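Local coordinates for protein chloride intracellular channel exc-4 (Caenorhabditis elegans, PDB 2YV9) that may insert into membranes and form chloride ion channels, and is required to limit the lumen size of the worm's excretory canal as the tube grows, at residues P79-E84 with E88-D93; L20-K25 with M45-L50; G99-L104 with V110-K115. All coordinates share one frame; numbering follows the deposited sequence.

Interaction 1 (P79-E84 with E88-D93). With CA (calcium ion), chain C.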
loop_
_atom_site.group_PDB
_atom_site.type_symbol
_atom_site.label_atom_id
_atom_site.label_comp_id
_atom_site.label_asym_id
_atom_site.label_seq_id
_atom_site.Cartn_x
_atom_site.Cartn_y
_atom_site.Cartn_z
ATOM N N PRO A 79 -4.445 6.297 2.854
ATOM C CA PRO A 79 -4.790 5.320 3.852
ATOM C C PRO A 79 -4.854 3.964 3.209
ATOM O O PRO A 79 -5.103 3.860 2.012
ATOM C CB PRO A 79 -6.167 5.757 4.350
ATOM C CG PRO A 79 -6.301 7.165 3.956
ATOM C CD PRO A 79 -5.516 7.295 2.710
ATOM N N PRO A 80 -4.597 2.909 4.003
ATOM C CA PRO A 80 -4.247 2.949 5.418
ATOM C C PRO A 80 -2.825 3.430 5.689
ATOM O O PRO A 80 -1.872 3.140 4.939
ATOM C CB PRO A 80 -4.332 1.485 5.834
ATOM C CG PRO A 80 -4.028 0.736 4.569
ATOM C CD PRO A 80 -4.571 1.528 3.465
ATOM N N ILE A 81 -2.704 4.186 6.783
ATOM C CA ILE A 81 -1.432 4.671 7.283
ATOM C C ILE A 81 -1.469 4.417 8.810
ATOM O O ILE A 81 -2.470 4.698 9.462
ATOM C CB ILE A 81 -1.227 6.210 7.043
ATOM C CG1 ILE A 81 -0.994 6.450 5.566
ATOM C CG2 ILE A 81 -0.019 6.708 7.759
ATOM C CD1 ILE A 81 -1.198 7.909 5.192
ATOM N N MET A 82 -0.370 3.925 9.375
ATOM C CA MET A 82 -0.277 3.618 10.794
ATOM C C MET A 82 0.864 4.396 11.411
ATOM O O MET A 82 1.995 4.445 10.818
ATOM C CB MET A 82 -0.126 2.116 11.037
ATOM C CG MET A 82 -0.319 1.730 12.506
ATOM S SD MET A 82 -0.378 -0.064 12.705
ATOM C CE MET A 82 1.270 -0.601 12.367
ATOM N N ILE A 83 0.564 5.052 12.561
ATOM C CA ILE A 83 1.520 5.883 13.266
ATOM C C ILE A 83 1.857 5.278 14.599
ATOM O O ILE A 83 0.941 4.809 15.320
ATOM C CB ILE A 83 0.992 7.316 13.564
ATOM C CG1 ILE A 83 0.364 7.928 12.320
ATOM C CG2 ILE A 83 2.137 8.179 14.021
ATOM C CD1 ILE A 83 1.229 7.932 11.228
ATOM N N GLU A 84 3.151 5.220 14.888
ATOM C CA GLU A 84 3.605 4.781 16.252
ATOM C C GLU A 84 4.480 5.898 16.798
ATOM O O GLU A 84 5.700 5.884 16.734
ATOM C CB GLU A 84 4.331 3.457 16.203
ATOM C CG GLU A 84 4.565 2.803 17.570
ATOM C CD GLU A 84 4.974 1.336 17.431
ATOM O OE1 GLU A 84 5.146 0.827 16.286
ATOM O OE2 GLU A 84 5.170 0.680 18.477
ATOM N N GLU A 88 8.606 7.371 17.161
ATOM C CA GLU A 88 8.774 8.291 16.021
ATOM C C GLU A 88 8.590 7.633 14.652
ATOM O O GLU A 88 9.254 8.016 13.693
ATOM C CB GLU A 88 10.158 8.946 16.053
ATOM C CG GLU A 88 10.497 9.560 17.379
ATOM C CD GLU A 88 11.592 10.608 17.316
ATOM O OE1 GLU A 88 11.995 11.027 16.205
ATOM O OE2 GLU A 88 12.040 11.010 18.416
ATOM N N LEU A 89 7.689 6.669 14.543
ATOM C CA LEU A 89 7.561 5.900 13.303
ATOM C C LEU A 89 6.229 6.132 12.627
ATOM O O LEU A 89 5.186 6.314 13.267
ATOM C CB LEU A 89 7.768 4.403 13.545
ATOM C CG LEU A 89 9.165 3.943 13.951
ATOM C CD1 LEU A 89 9.164 2.428 14.260
ATOM C CD2 LEU A 89 10.248 4.298 12.906
ATOM N N THR A 90 6.287 6.151 11.301
ATOM C CA THR A 90 5.121 6.287 10.461
ATOM C C THR A 90 5.185 5.193 9.399
ATOM O O THR A 90 6.145 5.114 8.650
ATOM C CB THR A 90 5.081 7.648 9.776
ATOM O OG1 THR A 90 5.023 8.656 10.795
ATOM C CG2 THR A 90 3.877 7.771 8.882
ATOM N N TYR A 91 4.194 4.313 9.377
ATOM C CA TYR A 91 4.138 3.230 8.398
ATOM C C TYR A 91 3.111 3.588 7.333
ATOM O O TYR A 91 1.892 3.454 7.550
ATOM C CB TYR A 91 3.743 1.917 9.083
ATOM C CG TYR A 91 4.470 1.623 10.393
ATOM C CD1 TYR A 91 5.735 1.068 10.393
ATOM C CD2 TYR A 91 3.881 1.905 11.614
ATOM C CE1 TYR A 91 6.408 0.758 11.599
ATOM C CE2 TYR A 91 4.533 1.588 12.844
ATOM C CZ TYR A 91 5.808 1.024 12.817
ATOM O OH TYR A 91 6.507 0.745 14.005
ATOM N N THR A 92 3.583 4.048 6.174
ATOM C CA THR A 92 2.673 4.497 5.123
ATOM C C THR A 92 2.432 3.415 4.069
ATOM O O THR A 92 1.436 3.479 3.365
ATOM C CB THR A 92 3.170 5.792 4.436
ATOM O OG1 THR A 92 4.422 5.538 3.796
ATOM C CG2 THR A 92 3.327 6.899 5.481
ATOM N N ASP A 93 3.297 2.400 4.001
ATOM C CA ASP A 93 3.276 1.383 2.972
ATOM C C ASP A 93 2.691 0.131 3.581
ATOM O O ASP A 93 3.019 -0.208 4.738
ATOM C CB ASP A 93 4.682 1.088 2.452
ATOM C CG ASP A 93 4.699 0.104 1.287
ATOM O OD1 ASP A 93 4.443 -1.098 1.513
ATOM O OD2 ASP A 93 4.981 0.515 0.123
HETATM CA CA CA C . -0.915 2.806 2.484
HETATM O O HOH W 1 -2.599 2.669 0.402
#

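Interaction 2 (L20-K25 with M45-L50)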
loop_
_atom_site.group_PDB
_atom_site.type_symbol
_atom_site.label_atom_id
_atom_site.label_comp_id
_atom_site.label_asym_id
_atom_site.label_seq_id
_atom_site.Cartn_x
_atom_site.Cartn_y
_atom_site.Cartn_z
ATOM N N LEU A 20 -0.738 2.343 18.576
ATOM C CA LEU A 20 -0.752 2.338 17.104
ATOM C C LEU A 20 -1.992 3.096 16.658
ATOM O O LEU A 20 -3.109 2.753 17.090
ATOM C CB LEU A 20 -0.798 0.905 16.592
ATOM C CG LEU A 20 0.340 -0.016 17.048
ATOM C CD1 LEU A 20 0.122 -1.499 16.628
ATOM C CD2 LEU A 20 1.685 0.532 16.580
ATOM N N GLU A 21 -1.803 4.153 15.867
ATOM C CA GLU A 21 -2.917 4.929 15.334
ATOM C C GLU A 21 -3.050 4.536 13.868
ATOM O O GLU A 21 -2.058 4.450 13.160
ATOM C CB GLU A 21 -2.683 6.434 15.516
ATOM C CG GLU A 21 -2.310 6.788 16.962
ATOM C CD GLU A 21 -1.844 8.221 17.135
ATOM O OE1 GLU A 21 -2.612 9.142 16.773
ATOM O OE2 GLU A 21 -0.724 8.422 17.667
ATOM N N LEU A 22 -4.271 4.207 13.464
ATOM C CA LEU A 22 -4.586 3.877 12.088
ATOM C C LEU A 22 -5.470 4.954 11.500
ATOM O O LEU A 22 -6.515 5.281 12.065
ATOM C CB LEU A 22 -5.317 2.548 12.042
ATOM C CG LEU A 22 -5.581 2.058 10.619
ATOM C CD1 LEU A 22 -4.297 1.611 9.932
ATOM C CD2 LEU A 22 -6.547 0.901 10.705
ATOM N N TYR A 23 -5.037 5.490 10.356
ATOM C CA TYR A 23 -5.789 6.486 9.621
ATOM C C TYR A 23 -6.442 5.724 8.487
ATOM O O TYR A 23 -5.770 4.991 7.776
ATOM C CB TYR A 23 -4.852 7.558 9.047
ATOM C CG TYR A 23 -4.308 8.510 10.085
ATOM C CD1 TYR A 23 -4.878 9.749 10.296
ATOM C CD2 TYR A 23 -3.246 8.132 10.907
ATOM C CE1 TYR A 23 -4.379 10.611 11.258
ATOM C CE2 TYR A 23 -2.740 8.994 11.855
ATOM C CZ TYR A 23 -3.310 10.225 12.032
ATOM O OH TYR A 23 -2.794 11.067 13.001
ATOM N N VAL A 24 -7.744 5.876 8.345
ATOM C CA VAL A 24 -8.526 5.186 7.336
ATOM C C VAL A 24 -9.220 6.206 6.421
ATOM O O VAL A 24 -9.598 7.280 6.845
ATOM C CB VAL A 24 -9.546 4.206 7.952
ATOM C CG1 VAL A 24 -8.800 3.104 8.793
ATOM C CG2 VAL A 24 -10.644 4.938 8.771
ATOM N N LYS A 25 -9.429 5.811 5.171
ATOM C CA LYS A 25 -10.167 6.636 4.242
ATOM C C LYS A 25 -11.605 6.853 4.722
ATOM O O LYS A 25 -12.300 5.901 5.033
ATOM C CB LYS A 25 -10.189 5.965 2.867
ATOM C CG LYS A 25 -10.877 6.824 1.818
ATOM C CD LYS A 25 -11.250 6.096 0.519
ATOM C CE LYS A 25 -12.196 7.001 -0.316
ATOM N NZ LYS A 25 -13.574 7.210 0.335
ATOM N N MET A 45 -9.012 -4.786 11.333
ATOM C CA MET A 45 -9.320 -6.065 11.981
ATOM C C MET A 45 -8.117 -6.667 12.709
ATOM O O MET A 45 -8.227 -7.182 13.854
ATOM C CB MET A 45 -9.826 -7.083 10.962
ATOM C CG MET A 45 -11.196 -6.736 10.400
ATOM S SD MET A 45 -11.984 -7.862 9.266
ATOM C CE MET A 45 -12.015 -9.344 10.236
ATOM N N GLU A 46 -6.956 -6.607 12.085
ATOM C CA GLU A 46 -5.739 -7.127 12.732
ATOM C C GLU A 46 -5.411 -6.338 14.022
ATOM O O GLU A 46 -5.089 -6.911 15.093
ATOM C CB GLU A 46 -4.597 -7.109 11.740
ATOM C CG GLU A 46 -4.772 -8.113 10.583
ATOM C CD GLU A 46 -3.723 -7.992 9.496
ATOM O OE1 GLU A 46 -2.798 -7.150 9.635
ATOM O OE2 GLU A 46 -3.824 -8.751 8.530
ATOM N N LEU A 47 -5.417 -5.023 13.927
ATOM C CA LEU A 47 -5.221 -4.202 15.134
ATOM C C LEU A 47 -6.239 -4.510 16.239
ATOM O O LEU A 47 -5.863 -4.542 17.422
ATOM C CB LEU A 47 -5.234 -2.721 14.791
ATOM C CG LEU A 47 -3.951 -2.357 14.013
ATOM C CD1 LEU A 47 -4.066 -0.907 13.436
ATOM C CD2 LEU A 47 -2.696 -2.437 14.794
ATOM N N TYR A 48 -7.486 -4.749 15.874
ATOM C CA TYR A 48 -8.532 -5.069 16.857
ATOM C C TYR A 48 -8.199 -6.384 17.558
ATOM O O TYR A 48 -8.365 -6.509 18.774
ATOM C CB TYR A 48 -9.946 -5.145 16.235
ATOM C CG TYR A 48 -11.013 -4.973 17.284
ATOM C CD1 TYR A 48 -11.605 -3.727 17.513
ATOM C CD2 TYR A 48 -11.411 -6.038 18.071
ATOM C CE1 TYR A 48 -12.546 -3.562 18.501
ATOM C CE2 TYR A 48 -12.365 -5.882 19.063
ATOM C CZ TYR A 48 -12.930 -4.649 19.280
ATOM O OH TYR A 48 -13.911 -4.493 20.273
ATOM N N ALA A 49 -7.713 -7.365 16.800
ATOM C CA ALA A 49 -7.299 -8.644 17.406
ATOM C C ALA A 49 -6.300 -8.397 18.541
ATOM O O ALA A 49 -6.404 -8.981 19.629
ATOM C CB ALA A 49 -6.672 -9.605 16.370
ATOM N N LEU A 50 -5.335 -7.527 18.287
ATOM C CA LEU A 50 -4.279 -7.207 19.273
ATOM C C LEU A 50 -4.777 -6.345 20.430
ATOM O O LEU A 50 -4.432 -6.607 21.608
ATOM C CB LEU A 50 -3.068 -6.533 18.633
ATOM C CG LEU A 50 -2.339 -7.210 17.485
ATOM C CD1 LEU A 50 -1.222 -6.322 16.983
ATOM C CD2 LEU A 50 -1.773 -8.539 17.974
#

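Interaction 3 (G99-L104 with V110-K115)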
loop_
_atom_site.group_PDB
_atom_site.type_symbol
_atom_site.label_atom_id
_atom_site.label_comp_id
_atom_site.label_asym_id
_atom_site.label_seq_id
_atom_site.Cartn_x
_atom_site.Cartn_y
_atom_site.Cartn_z
ATOM N N GLY A 99 4.047 -5.624 8.429
ATOM C CA GLY A 99 5.315 -6.035 9.087
ATOM C C GLY A 99 5.296 -5.761 10.580
ATOM O O GLY A 99 5.707 -6.589 11.419
ATOM N N ARG A 100 4.821 -4.593 10.938
ATOM C CA ARG A 100 4.794 -4.199 12.351
ATOM C C ARG A 100 3.747 -5.042 13.115
ATOM O O ARG A 100 3.988 -5.506 14.238
ATOM C CB ARG A 100 4.523 -2.702 12.518
ATOM C CG ARG A 100 4.484 -2.241 14.003
ATOM C CD ARG A 100 5.794 -2.584 14.766
ATOM N NE ARG A 100 5.687 -2.025 16.112
ATOM C CZ ARG A 100 6.093 -2.632 17.231
ATOM N NH1 ARG A 100 6.658 -3.829 17.195
ATOM N NH2 ARG A 100 5.895 -2.028 18.407
ATOM N N ILE A 101 2.587 -5.261 12.506
ATOM C CA ILE A 101 1.526 -6.054 13.161
ATOM C C ILE A 101 1.979 -7.512 13.266
ATOM O O ILE A 101 1.749 -8.157 14.291
ATOM C CB ILE A 101 0.164 -5.899 12.443
ATOM C CG1 ILE A 101 -0.237 -4.420 12.331
ATOM C CG2 ILE A 101 -0.927 -6.737 13.165
ATOM C CD1 ILE A 101 -1.446 -4.217 11.385
ATOM N N PHE A 102 2.640 -8.032 12.235
ATOM C CA PHE A 102 3.178 -9.394 12.205
ATOM C C PHE A 102 4.180 -9.577 13.344
ATOM O O PHE A 102 4.180 -10.636 14.015
ATOM C CB PHE A 102 3.907 -9.613 10.881
ATOM C CG PHE A 102 4.559 -10.968 10.740
ATOM C CD1 PHE A 102 3.923 -11.963 10.026
ATOM C CD2 PHE A 102 5.806 -11.217 11.264
ATOM C CE1 PHE A 102 4.511 -13.215 9.860
ATOM C CE2 PHE A 102 6.384 -12.470 11.130
ATOM C CZ PHE A 102 5.732 -13.455 10.404
ATOM N N HIS A 103 5.023 -8.569 13.547
ATOM C CA HIS A 103 6.076 -8.617 14.570
ATOM C C HIS A 103 5.430 -8.741 15.928
ATOM O O HIS A 103 5.792 -9.640 16.721
ATOM C CB HIS A 103 6.975 -7.372 14.536
ATOM C CG HIS A 103 8.071 -7.413 15.551
ATOM N ND1 HIS A 103 7.878 -7.043 16.868
ATOM C CD2 HIS A 103 9.350 -7.846 15.461
ATOM C CE1 HIS A 103 9.005 -7.221 17.536
ATOM N NE2 HIS A 103 9.911 -7.713 16.710
ATOM N N LEU A 104 4.506 -7.831 16.216
ATOM C CA LEU A 104 3.797 -7.778 17.484
ATOM C C LEU A 104 3.011 -9.081 17.733
ATOM O O LEU A 104 3.034 -9.598 18.857
ATOM C CB LEU A 104 2.817 -6.606 17.563
ATOM C CG LEU A 104 3.438 -5.233 17.855
ATOM C CD1 LEU A 104 2.454 -4.090 17.660
ATOM C CD2 LEU A 104 4.021 -5.169 19.306
ATOM N N VAL A 110 0.504 -14.668 19.199
ATOM C CA VAL A 110 -0.826 -14.597 18.623
ATOM C C VAL A 110 -0.829 -15.222 17.236
ATOM O O VAL A 110 0.014 -14.903 16.423
ATOM C CB VAL A 110 -1.291 -13.157 18.502
ATOM C CG1 VAL A 110 -2.720 -13.110 17.972
ATOM C CG2 VAL A 110 -1.137 -12.454 19.885
ATOM N N PRO A 111 -1.722 -16.179 16.987
ATOM C CA PRO A 111 -1.755 -16.920 15.737
ATOM C C PRO A 111 -2.479 -16.204 14.607
ATOM O O PRO A 111 -3.298 -16.793 13.883
ATOM C CB PRO A 111 -2.547 -18.186 16.131
ATOM C CG PRO A 111 -3.488 -17.708 17.068
ATOM C CD PRO A 111 -2.747 -16.691 17.920
ATOM N N LEU A 112 -2.142 -14.945 14.426
ATOM C CA LEU A 112 -2.874 -14.095 13.484
ATOM C C LEU A 112 -2.400 -14.223 12.045
ATOM O O LEU A 112 -3.169 -13.931 11.122
ATOM C CB LEU A 112 -2.771 -12.653 13.960
ATOM C CG LEU A 112 -3.470 -11.525 13.205
ATOM C CD1 LEU A 112 -4.975 -11.716 13.095
ATOM C CD2 LEU A 112 -3.165 -10.151 13.891
ATOM N N PHE A 113 -1.147 -14.626 11.837
ATOM C CA PHE A 113 -0.595 -14.708 10.495
ATOM C C PHE A 113 -0.167 -16.099 10.181
ATOM O O PHE A 113 0.562 -16.735 10.981
ATOM C CB PHE A 113 0.593 -13.794 10.302
ATOM C CG PHE A 113 0.232 -12.354 10.345
ATOM C CD1 PHE A 113 -0.181 -11.700 9.203
ATOM C CD2 PHE A 113 0.259 -11.666 11.539
ATOM C CE1 PHE A 113 -0.503 -10.374 9.256
ATOM C CE2 PHE A 113 -0.089 -10.346 11.616
ATOM C CZ PHE A 113 -0.468 -9.694 10.480
ATOM N N GLU A 114 -0.619 -16.540 9.015
ATOM C CA GLU A 114 -0.256 -17.836 8.437
ATOM C C GLU A 114 -0.060 -17.681 6.938
ATOM O O GLU A 114 -0.395 -16.641 6.374
ATOM C CB GLU A 114 -1.356 -18.849 8.691
ATOM C CG GLU A 114 -1.634 -19.162 10.107
ATOM C CD GLU A 114 -0.499 -19.836 10.811
ATOM O OE1 GLU A 114 0.431 -20.348 10.135
ATOM O OE2 GLU A 114 -0.544 -19.834 12.051
ATOM N N LYS A 115 0.567 -18.667 6.307
ATOM C CA LYS A 115 0.701 -18.703 4.850
ATOM C C LYS A 115 -0.097 -19.866 4.277
ATOM O O LYS A 115 -0.008 -21.003 4.735
ATOM C CB LYS A 115 2.160 -18.778 4.412
ATOM C CG LYS A 115 2.860 -17.435 4.375
ATOM C CD LYS A 115 2.374 -16.571 3.201
ATOM C CE LYS A 115 3.003 -15.180 3.225
ATOM N NZ LYS A 115 2.059 -14.116 2.768
#

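Interaction 1 (P79-E84 with E88-D93)
The ring of Tyr91 lies slanted across the antiparallel hairpin, passing its direct partner Met82 and reaching the side chain of Glu84. With CG anti to the carbonyl carbon (chi1 -45°), the phenol runs along the sheet, and OH donates to Glu84 OE1 over 2.7 Å. That oxygen sits at the ring edge, in the ring plane, and is met on its anti side, with the hydroxyl somewhat out of the carboxylate plane; the carboxylate itself is turned 50° from the ring. Met82, bent at chi3, brings CE to 3.7 Å from Tyr91 CD2. On the opposite face of the sheet Ile83 and Thr90 run side by side, Ile83 CD1 resting 3.5 Å from Thr90 CG2. Between the strands Met82 and Tyr91 exchange two backbone hydrogen bonds, Tyr91 N to Met82 O being the short one at 2.6 Å, and Glu88 and Leu89 both face Glu84 in a G1 beta bulge. At the other end, Pro80, which follows a cis peptide bond as in the cis-proline loop of thioredoxin-like folds, supplies O to a calcium ion that also takes Thr92 O, Gln78 O and a water. A phenylalanine in place of Tyr91 lacks the hydroxyl and would probably leave Glu84 OE1 short of one donor and the ring held by packing alone. Because Glu84 OE2 also forms a salt bridge with Arg100, this buried carboxylate is likely to remain ionised.

Interaction 2 (L20-K25 with M45-L50)
Leu47 points from helix 38-52 toward strand 19-25 and meets Leu20 and Leu22, joining the first strand and the helix of the beta-alpha-beta unit (19-25, 38-52, 57-63) of the thioredoxin-like N-terminal domain. The meeting is wholly apolar. Leu20 and Leu22, two apart on the strand, lie on the same side of the sheet, and the forked end of Leu47 reaches one with each methyl. Its CD1 lies 3.9 Å from Leu22 CB and 4.1 Å from Leu22 CD2. CG of Leu22 lies anti to the backbone N (chi1 -175°), which carries CD2 to the same methyl that CB already meets. Met82 of the neighbouring strand 81-84 adds to the same core by touching both Leu20 and Leu47.

Hydrogen bonding belongs to each element separately. The helix is held by bonds such as Ala49 N to Met45 O, while Leu20 and Leu22 pair with Arg57, Glu59 and Lys61 of strand 57-63. Helix 38-52 lies in the region predicted to span the membrane after insertion, so this packing would probably have to part in that change. The other methyl of Leu47, CD2, presses on Leu20 CD1 at 3.5 Å, tighter than usual van der Waals contact.

Interaction 3 (G99-L104 with V110-K115)
Phe113 has CG anti to its carbonyl carbon (chi1 -68°), which swings the ring in against helix 94-107, while Phe102, with CG on the far side of CB from its own N, lets its ring lie beside that incoming group. The helix backbone passes over the rim of one face of the Phe113 ring, Phe102 CA standing 3.5 Å from Phe113 CE2. Phe102 presents CB and CD1 to the same face: CB makes a CH-pi contact, 4.3 Å from the Phe113 ring centroid and 17° off the normal, and CD1 lies 3.7 Å from Phe113 CG. The two rings meet obliquely, inclined at 50° with centroids 5.4 Å apart. The residues 110-115 belong to the linker that, in this GST-type fold, leads from the thioredoxin-like domain to the helical C-terminal domain, and here the linker doubles back along the last helix of the first domain. Pro111 is the centre of an inverse gamma turn, closed by a weak bond from Leu112 N to Val110 O. Glu190 of helix 190-210 bonds with the backbone of Leu112 at the end of the turn and, through OE2, with Glu114 N. Ile101 completes the apolar patch from the buried side of the helix, crossing Phe113 at about a right angle; its CG2 touches Phe113 CE2 at 4.0 Å and Leu112 CD2 at 4.1 Å.

Interactions 1 and 2 meet within one sheet: strand 19-25 pairs with strand 81-84 through Ile83 N to Glu21 O and Ile81 O to Tyr23 N, both 2.8 Å. Helix 94-107, which follows the hairpin in the chain, ties interaction 1 to interaction 3, with Arg100 NH2 2.8 Å from Glu84 OE2. Interactions 2 and 3 adjoin where helices 38-52 and 94-107 pack together, Leu50 CD1 lying 3.9 Å from Ile101 CG2, and Leu20 CD1 of strand 19-25 reaches Leu104 CD1 at 3.6 Å; Glu46 OE1 also lies 3.6 Å from Phe113 CZ of the linker. The calcium ion belongs to interaction 1, about 8 Å from the side chain of Leu22 and about 11 Å from that of Ile101.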